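Local coordinates for putative cell adhesion protein (Bacteroides eggerthii, PDB 4GPV) that probably serves as a pilus (fimbrial) subunit of the FimA-like family and is thought to take part in cell adhesion, at residues L51-P65 / L95-L109. Sequence-based numbering, arbitrary orientation.
Sequences LVFLFREGGALDCAP and LAGGLFATVKTETDL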
ATOM      1  N   LEU A  51       1.766  12.002  15.100  1.00 18.17           N
ATOM      2  CA  LEU A  51       2.860  12.902  15.451  1.00 19.34           C
ATOM      3  C   LEU A  51       2.688  14.193  14.670  1.00 21.20           C
ATOM      4  O   LEU A  51       2.365  14.154  13.482  1.00 19.54           O
ATOM      5  CB  LEU A  51       4.258  12.300  15.162  1.00 20.34           C
ATOM      6  CG  LEU A  51       4.594  10.937  15.807  1.00 24.36           C
ATOM      7  CD1 LEU A  51       5.861  10.330  15.175  1.00 22.72           C
ATOM      8  CD2 LEU A  51       4.800  11.090  17.304  1.00 28.39           C
ATOM      9  N   VAL A  52       2.961  15.319  15.306  1.00 19.66           N
ATOM     10  CA  VAL A  52       2.934  16.630  14.636  1.00 18.48           C
ATOM     11  C   VAL A  52       4.348  17.225  14.748  1.00 23.30           C
ATOM     12  O   VAL A  52       4.889  17.360  15.855  1.00 24.00           O
ATOM     13  CB  VAL A  52       1.864  17.645  15.166  1.00 22.46           C
ATOM     14  CG1 VAL A  52       1.850  18.942  14.341  1.00 22.48           C
ATOM     15  CG2 VAL A  52       0.464  17.034  15.226  1.00 21.74           C
ATOM     16  N   PHE A  53       4.937  17.561  13.602  1.00 20.78           N
ATOM     17  CA  PHE A  53       6.245  18.198  13.523  1.00 20.42           C
ATOM     18  C   PHE A  53       6.052  19.624  13.047  1.00 23.69           C
ATOM     19  O   PHE A  53       5.355  19.847  12.056  1.00 22.98           O
ATOM     20  CB  PHE A  53       7.193  17.448  12.564  1.00 22.34           C
ATOM     21  CG  PHE A  53       7.329  15.973  12.839  1.00 24.49           C
ATOM     22  CD1 PHE A  53       6.369  15.071  12.379  1.00 27.26           C
ATOM     23  CD2 PHE A  53       8.428  15.480  13.531  1.00 27.99           C
ATOM     24  CE1 PHE A  53       6.484  13.702  12.643  1.00 28.03           C
ATOM     25  CE2 PHE A  53       8.544  14.107  13.802  1.00 31.30           C
ATOM     26  CZ  PHE A  53       7.572  13.231  13.360  1.00 29.44           C
ATOM     27  N   LEU A  54       6.665  20.586  13.742  1.00 21.81           N
ATOM     28  CA  LEU A  54       6.567  21.980  13.350  1.00 21.99           C
ATOM     29  C   LEU A  54       7.946  22.478  12.979  1.00 25.18           C
ATOM     30  O   LEU A  54       8.885  22.239  13.729  1.00 24.81           O
ATOM     31  CB  LEU A  54       5.979  22.849  14.478  1.00 22.58           C
ATOM     32  CG  LEU A  54       4.554  22.524  14.930  1.00 27.41           C
ATOM     33  CD1 LEU A  54       4.189  23.340  16.201  1.00 28.23           C
ATOM     34  CD2 LEU A  54       3.566  22.810  13.841  1.00 26.13           C
ATOM     35  N   PHE A  55       8.083  23.139  11.819  1.00 22.59           N
ATOM     36  CA  PHE A  55       9.402  23.615  11.391  1.00 22.77           C
ATOM     37  C   PHE A  55       9.423  25.084  11.109  1.00 26.45           C
ATOM     38  O   PHE A  55       8.440  25.637  10.627  1.00 25.06           O
ATOM     39  CB  PHE A  55       9.857  22.871  10.124  1.00 23.85           C
ATOM     40  CG  PHE A  55      10.021  21.393  10.347  1.00 23.52           C
ATOM     41  CD1 PHE A  55      11.127  20.895  11.026  1.00 26.42           C
ATOM     42  CD2 PHE A  55       9.059  20.499   9.906  1.00 24.27           C
ATOM     43  CE1 PHE A  55      11.263  19.522  11.258  1.00 24.98           C
ATOM     44  CE2 PHE A  55       9.198  19.123  10.133  1.00 24.14           C
ATOM     45  CZ  PHE A  55      10.294  18.646  10.805  1.00 21.57           C
ATOM     46  N   ARG A  56      10.579  25.704  11.362  1.00 24.26           N
ATOM     47  CA  ARG A  56      10.805  27.113  11.066  1.00 26.34           C
ATOM     48  C   ARG A  56      11.156  27.259   9.562  1.00 31.99           C
ATOM     49  O   ARG A  56      11.320  26.245   8.872  1.00 31.93           O
ATOM     50  CB  ARG A  56      11.890  27.682  11.983  1.00 26.85           C
ATOM     51  CG  ARG A  56      11.473  27.570  13.437  1.00 27.38           C
ATOM     52  CD  ARG A  56      12.452  28.144  14.436  1.00 30.78           C
ATOM     53  NE  ARG A  56      11.897  27.927  15.769  1.00 28.74           N
ATOM     54  CZ  ARG A  56      12.603  27.806  16.886  1.00 35.05           C
ATOM     55  NH1 ARG A  56      13.922  27.977  16.872  1.00 27.59           N
ATOM     56  NH2 ARG A  56      11.993  27.572  18.036  1.00 25.36           N
ATOM     57  N   GLU A  57      11.265  28.516   9.071  1.00 31.28           N
ATOM     58  CA  GLU A  57      11.559  28.828   7.665  0.50 30.81           C
ATOM     59  C   GLU A  57      12.835  28.114   7.184  1.00 33.88           C
ATOM     60  O   GLU A  57      12.862  27.594   6.063  1.00 34.25           O
ATOM     61  CB  GLU A  57      11.668  30.360   7.480  0.50 33.09           C
ATOM     62  CG  GLU A  57      11.964  30.855   6.067  0.50 43.43           C
ATOM     63  CD  GLU A  57      10.988  30.528   4.951  0.50 65.95           C
ATOM     64  OE1 GLU A  57       9.770  30.422   5.221  0.50 59.11           O
ATOM     65  OE2 GLU A  57      11.443  30.422   3.789  0.50 62.69           O
ATOM     66  N   GLY A  58      13.848  28.063   8.035  1.00 32.31           N
ATOM     67  CA  GLY A  58      15.115  27.422   7.702  1.00 33.80           C
ATOM     68  C   GLY A  58      15.221  25.932   7.954  1.00 34.46           C
ATOM     69  O   GLY A  58      16.331  25.392   7.933  1.00 33.38           O
ATOM     70  N   GLY A  59      14.088  25.290   8.237  1.00 30.34           N
ATOM     71  CA  GLY A  59      14.014  23.849   8.466  1.00 29.34           C
ATOM     72  C   GLY A  59      14.240  23.349   9.883  1.00 31.42           C
ATOM     73  O   GLY A  59      14.058  22.161  10.115  1.00 29.60           O
ATOM     74  N   ALA A  60      14.593  24.213  10.847  1.00 27.58           N
ATOM     75  CA  ALA A  60      14.787  23.739  12.225  1.00 26.59           C
ATOM     76  C   ALA A  60      13.456  23.372  12.879  1.00 28.80           C
ATOM     77  O   ALA A  60      12.431  23.993  12.578  1.00 28.59           O
ATOM     78  CB  ALA A  60      15.481  24.807  13.072  1.00 28.08           C
ATOM     79  N   LEU A  61      13.474  22.401  13.801  1.00 25.38           N
ATOM     80  CA  LEU A  61      12.277  22.080  14.584  1.00 25.18           C
ATOM     81  C   LEU A  61      11.904  23.321  15.429  1.00 29.00           C
ATOM     82  O   LEU A  61      12.770  23.969  16.009  1.00 28.85           O
ATOM     83  CB  LEU A  61      12.506  20.868  15.493  1.00 25.88           C
ATOM     84  CG  LEU A  61      12.247  19.513  14.851  1.00 28.34           C
ATOM     85  CD1 LEU A  61      12.836  18.416  15.691  1.00 29.63           C
ATOM     86  CD2 LEU A  61      10.739  19.278  14.627  1.00 27.37           C
ATOM     87  N   ASP A  62      10.630  23.668  15.454  1.00 25.20           N
ATOM     88  CA  ASP A  62      10.198  24.843  16.211  1.00 24.09           C
ATOM     89  C   ASP A  62      10.006  24.482  17.682  1.00 27.70           C
ATOM     90  O   ASP A  62      10.011  25.342  18.556  1.00 26.67           O
ATOM     91  CB  ASP A  62       8.913  25.393  15.584  1.00 25.56           C
ATOM     92  CG  ASP A  62       8.408  26.644  16.272  1.00 31.30           C
ATOM     93  OD1 ASP A  62       9.198  27.621  16.398  1.00 30.90           O
ATOM     94  OD2 ASP A  62       7.278  26.615  16.766  1.00 33.57           O
ATOM     95  N   CYS A  63       9.889  23.177  17.937  1.00 26.14           N
ATOM     96  CA  CYS A  63       9.726  22.550  19.239  1.00 27.26           C
ATOM     97  C   CYS A  63       9.796  21.036  19.054  1.00 30.15           C
ATOM     98  O   CYS A  63       9.744  20.542  17.915  1.00 27.79           O
ATOM     99  CB  CYS A  63       8.403  22.979  19.882  1.00 28.96           C
ATOM    100  SG  CYS A  63       6.942  22.657  18.846  1.00 32.45           S
ATOM    101  N   ALA A  64       9.866  20.290  20.176  1.00 30.38           N
ATOM    102  CA  ALA A  64       9.880  18.820  20.113  1.00 29.48           C
ATOM    103  C   ALA A  64       8.546  18.305  19.492  1.00 31.83           C
ATOM    104  O   ALA A  64       7.492  18.901  19.710  1.00 30.02           O
ATOM    105  CB  ALA A  64      10.097  18.230  21.512  1.00 31.39           C
ATOM    106  N   PRO A  65       8.571  17.214  18.710  1.00 27.28           N
ATOM    107  CA  PRO A  65       7.322  16.715  18.095  1.00 26.14           C
ATOM    108  C   PRO A  65       6.218  16.385  19.099  1.00 27.70           C
ATOM    109  O   PRO A  65       6.478  15.963  20.240  1.00 27.96           O
ATOM    110  CB  PRO A  65       7.775  15.468  17.332  1.00 27.62           C
ATOM    111  CG  PRO A  65       9.239  15.728  17.075  1.00 30.63           C
ATOM    112  CD  PRO A  65       9.727  16.393  18.309  1.00 28.56           C
ATOM    113  N   LEU A  95       6.683   8.068  19.554  1.00 24.78           N
ATOM    114  CA  LEU A  95       7.830   8.736  18.963  1.00 24.04           C
ATOM    115  C   LEU A  95       9.143   7.993  19.291  1.00 29.09           C
ATOM    116  O   LEU A  95       9.900   7.688  18.372  1.00 27.62           O
ATOM    117  CB  LEU A  95       7.897  10.208  19.439  1.00 24.66           C
ATOM    118  CG  LEU A  95       9.106  11.045  18.949  1.00 27.76           C
ATOM    119  CD1 LEU A  95       9.076  11.261  17.429  1.00 26.28           C
ATOM    120  CD2 LEU A  95       9.202  12.386  19.689  1.00 28.45           C
ATOM    121  N   ALA A  96       9.416   7.725  20.596  1.00 28.63           N
ATOM    122  CA  ALA A  96      10.681   7.123  21.046  1.00 30.56           C
ATOM    123  C   ALA A  96      10.888   5.723  20.475  1.00 34.74           C
ATOM    124  O   ALA A  96       9.967   4.910  20.470  1.00 33.86           O
ATOM    125  CB  ALA A  96      10.744   7.089  22.563  1.00 32.43           C
ATOM    126  N   GLY A  97      12.071   5.502  19.907  1.00 34.27           N
ATOM    127  CA  GLY A  97      12.416   4.228  19.273  1.00 36.12           C
ATOM    128  C   GLY A  97      11.726   3.972  17.940  1.00 40.58           C
ATOM    129  O   GLY A  97      11.943   2.923  17.325  1.00 42.61           O
ATOM    130  N   GLY A  98      10.881   4.911  17.511  1.00 33.36           N
ATOM    131  CA  GLY A  98      10.128   4.828  16.263  1.00 30.64           C
ATOM    132  C   GLY A  98      10.877   5.382  15.066  1.00 29.92           C
ATOM    133  O   GLY A  98      12.035   5.814  15.171  1.00 29.07           O
ATOM    134  N   LEU A  99      10.194   5.404  13.906  1.00 25.41           N
ATOM    135  CA  LEU A  99      10.790   5.860  12.651  1.00 24.05           C
ATOM    136  C   LEU A  99      11.271   7.304  12.656  1.00 25.64           C
ATOM    137  O   LEU A  99      12.199   7.634  11.912  1.00 24.91           O
ATOM    138  CB  LEU A  99       9.782   5.674  11.497  1.00 23.35           C
ATOM    139  CG  LEU A  99       9.455   4.212  11.157  1.00 26.51           C
ATOM    140  CD1 LEU A  99       8.319   4.149  10.215  1.00 25.62           C
ATOM    141  CD2 LEU A  99      10.670   3.473  10.566  1.00 30.16           C
ATOM    142  N   PHE A 100      10.665   8.145  13.499  1.00 20.92           N
ATOM    143  CA  PHE A 100      10.905   9.574  13.529  1.00 20.47           C
ATOM    144  C   PHE A 100      11.735  10.066  14.717  1.00 25.78           C
ATOM    145  O   PHE A 100      11.943  11.282  14.834  1.00 25.97           O
ATOM    146  CB  PHE A 100       9.564  10.302  13.539  1.00 20.99           C
ATOM    147  CG  PHE A 100       8.736   9.920  12.338  1.00 21.46           C
ATOM    148  CD1 PHE A 100       8.918  10.563  11.116  1.00 21.46           C
ATOM    149  CD2 PHE A 100       7.811   8.883  12.414  1.00 22.76           C
ATOM    150  CE1 PHE A 100       8.182  10.168   9.988  1.00 21.46           C
ATOM    151  CE2 PHE A 100       7.078   8.493  11.292  1.00 23.27           C
ATOM    152  CZ  PHE A 100       7.256   9.162  10.096  1.00 19.99           C
ATOM    153  N   ALA A 101      12.184   9.142  15.577  1.00 23.90           N
ATOM    154  CA  ALA A 101      12.952   9.465  16.802  1.00 25.93           C
ATOM    155  C   ALA A 101      14.219  10.304  16.564  1.00 31.69           C
ATOM    156  O   ALA A 101      14.624  11.048  17.477  1.00 30.78           O
ATOM    157  CB  ALA A 101      13.343   8.178  17.498  1.00 28.04           C
ATOM    158  N   THR A 102      14.872  10.185  15.379  1.00 27.97           N
ATOM    159  CA  THR A 102      16.126  10.930  15.127  1.00 27.72           C
ATOM    160  C   THR A 102      15.912  12.168  14.229  1.00 31.50           C
ATOM    161  O   THR A 102      16.885  12.792  13.816  1.00 31.42           O
ATOM    162  CB  THR A 102      17.206  10.002  14.522  1.00 36.00           C
ATOM    163  OG1 THR A 102      16.830   9.618  13.197  1.00 36.54           O
ATOM    164  CG2 THR A 102      17.501   8.784  15.393  1.00 36.18           C
ATOM    165  N   VAL A 103      14.647  12.514  13.909  1.00 25.71           N
ATOM    166  CA  VAL A 103      14.343  13.695  13.085  1.00 24.43           C
ATOM    167  C   VAL A 103      14.735  14.964  13.859  1.00 27.85           C
ATOM    168  O   VAL A 103      14.266  15.165  14.989  1.00 27.51           O
ATOM    169  CB  VAL A 103      12.859  13.743  12.662  1.00 26.22           C
ATOM    170  CG1 VAL A 103      12.489  15.099  12.075  1.00 26.51           C
ATOM    171  CG2 VAL A 103      12.533  12.623  11.676  1.00 25.66           C
ATOM    172  N   LYS A 104      15.593  15.802  13.253  1.00 24.68           N
ATOM    173  CA  LYS A 104      16.050  17.044  13.877  1.00 25.65           C
ATOM    174  C   LYS A 104      15.652  18.244  13.045  1.00 30.50           C
ATOM    175  O   LYS A 104      15.586  19.369  13.557  1.00 31.88           O
ATOM    176  CB  LYS A 104      17.584  17.055  14.047  1.00 28.85           C
ATOM    177  CG  LYS A 104      18.208  15.775  14.587  1.00 36.99           C
ATOM    178  CD  LYS A 104      18.137  15.652  16.092  1.00 38.75           C
ATOM    179  CE  LYS A 104      18.936  14.469  16.560  1.00 40.85           C
ATOM    180  NZ  LYS A 104      18.413  13.952  17.841  1.00 57.28           N
ATOM    181  N   THR A 105      15.488  18.020  11.734  1.00 25.81           N
ATOM    182  CA  THR A 105      15.179  19.055  10.758  1.00 25.69           C
ATOM    183  C   THR A 105      14.130  18.614   9.753  1.00 28.47           C
ATOM    184  O   THR A 105      13.801  17.430   9.650  1.00 26.51           O
ATOM    185  CB  THR A 105      16.444  19.452   9.975  1.00 34.23           C
ATOM    186  OG1 THR A 105      16.831  18.334   9.168  1.00 30.25           O
ATOM    187  CG2 THR A 105      17.590  19.970  10.861  1.00 35.56           C
ATOM    188  N   GLU A 106      13.649  19.576   8.954  1.00 26.50           N
ATOM    189  CA  GLU A 106      12.658  19.298   7.920  1.00 24.94           C
ATOM    190  C   GLU A 106      13.256  18.365   6.866  1.00 28.91           C
ATOM    191  O   GLU A 106      12.584  17.433   6.437  1.00 26.89           O
ATOM    192  CB  GLU A 106      12.213  20.623   7.310  1.00 26.98           C
ATOM    193  CG  GLU A 106      11.039  20.521   6.355  1.00 30.40           C
ATOM    194  CD  GLU A 106      10.518  21.877   5.925  1.00 43.06           C
ATOM    195  OE1 GLU A 106      11.097  22.905   6.347  1.00 42.76           O
ATOM    196  OE2 GLU A 106       9.520  21.914   5.175  1.00 34.59           O
ATOM    197  N   THR A 107      14.543  18.576   6.510  1.00 27.71           N
ATOM    198  CA  THR A 107      15.269  17.719   5.561  1.00 27.73           C
ATOM    199  C   THR A 107      15.246  16.276   6.085  1.00 29.54           C
ATOM    200  O   THR A 107      14.935  15.377   5.313  1.00 29.60           O
ATOM    201  CB  THR A 107      16.695  18.253   5.340  1.00 36.73           C
ATOM    202  OG1 THR A 107      16.605  19.580   4.821  1.00 38.78           O
ATOM    203  CG2 THR A 107      17.512  17.392   4.356  1.00 40.60           C
ATOM    204  N   ASP A 108      15.465  16.063   7.401  1.00 26.54           N
ATOM    205  CA  ASP A 108      15.410  14.711   7.985  1.00 25.50           C
ATOM    206  C   ASP A 108      14.055  14.078   7.847  1.00 28.64           C
ATOM    207  O   ASP A 108      13.969  12.896   7.503  1.00 28.49           O
ATOM    208  CB  ASP A 108      15.755  14.711   9.479  1.00 26.98           C
ATOM    209  CG  ASP A 108      17.183  15.079   9.810  1.00 35.66           C
ATOM    210  OD1 ASP A 108      18.060  14.923   8.920  1.00 35.79           O
ATOM    211  OD2 ASP A 108      17.438  15.470  10.982  1.00 33.90           O
ATOM    212  N   LEU A 109      12.990  14.829   8.187  1.00 22.99           N
ATOM    213  CA  LEU A 109      11.650  14.268   8.143  1.00 21.37           C
ATOM    214  C   LEU A 109      11.279  13.856   6.715  1.00 25.59           C
ATOM    215  O   LEU A 109      10.696  12.794   6.522  1.00 24.80           O
ATOM    216  CB  LEU A 109      10.621  15.265   8.686  1.00 21.53           C
ATOM    217  CG  LEU A 109       9.164  14.793   8.607  1.00 25.15           C
ATOM    218  CD1 LEU A 109       8.913  13.625   9.498  1.00 23.73           C
ATOM    219  CD2 LEU A 109       8.229  15.882   8.967  1.00 25.73           C
TER
HETATM  220  O   HOH W   1       9.588  24.998   7.001  1.00 31.05           O
HETATM  221  O   HOH W   2      12.788  24.721   5.236  1.00 56.97           O
HETATM  222  O   HOH W   3      16.200  21.604  14.662  1.00 32.24           O
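Phe55 and Glu106 lie one over the other where strand 50-56 packs against the first turn of helix 106-111. Glu106 CB sits over the ring face, 3.9 Å from the centroid in a CH-pi contact, while Leu109 CD2 meets the same ring at its edge, 3.6 Å from CE2. The leucine serves two rings at once, for its other methyl, CD1, stands over the face of Phe53, 4.0 Å from the centroid and 11° off the normal. As alternate residues of the strand, Leu51, Phe53 and Phe55 point the same way, and in each CG lies anti to the carbonyl carbon (chi1 -53° in Phe53). Farther along, Phe100 CB lies at the edge of the Phe53 ring, 3.5 Å from CZ, and the two rings are oblique, their planes 50° apart; Leu51 CD1 packs on Phe100 CD2. The Leu51 and Leu95 side chains cross at about a right angle, Leu51 CD2 against Leu95 CB.

Replacing Phe55 by an alanine would remove the ring and is likely to open a gap against Glu106 CB and Leu109 CD2, letting the helix start shift on the strand. Polar bonds fix that end: Glu106 N donates to Gly59 O at 2.9 Å, in the carbonyl plane, and Glu106 OE1 takes two waters that also donate to Arg56 O and Glu57 O, while OE2 bonds Tyr87 OH. Thr105 OG1, accepting from Asp108 N, and Asp108 OD2, accepting from Thr105 N, close a capping box. The whole illustrates a capped short helix and its lead-in loop packed across one face of a beta sheet, here in the N-terminal part of a FimA-like pilin.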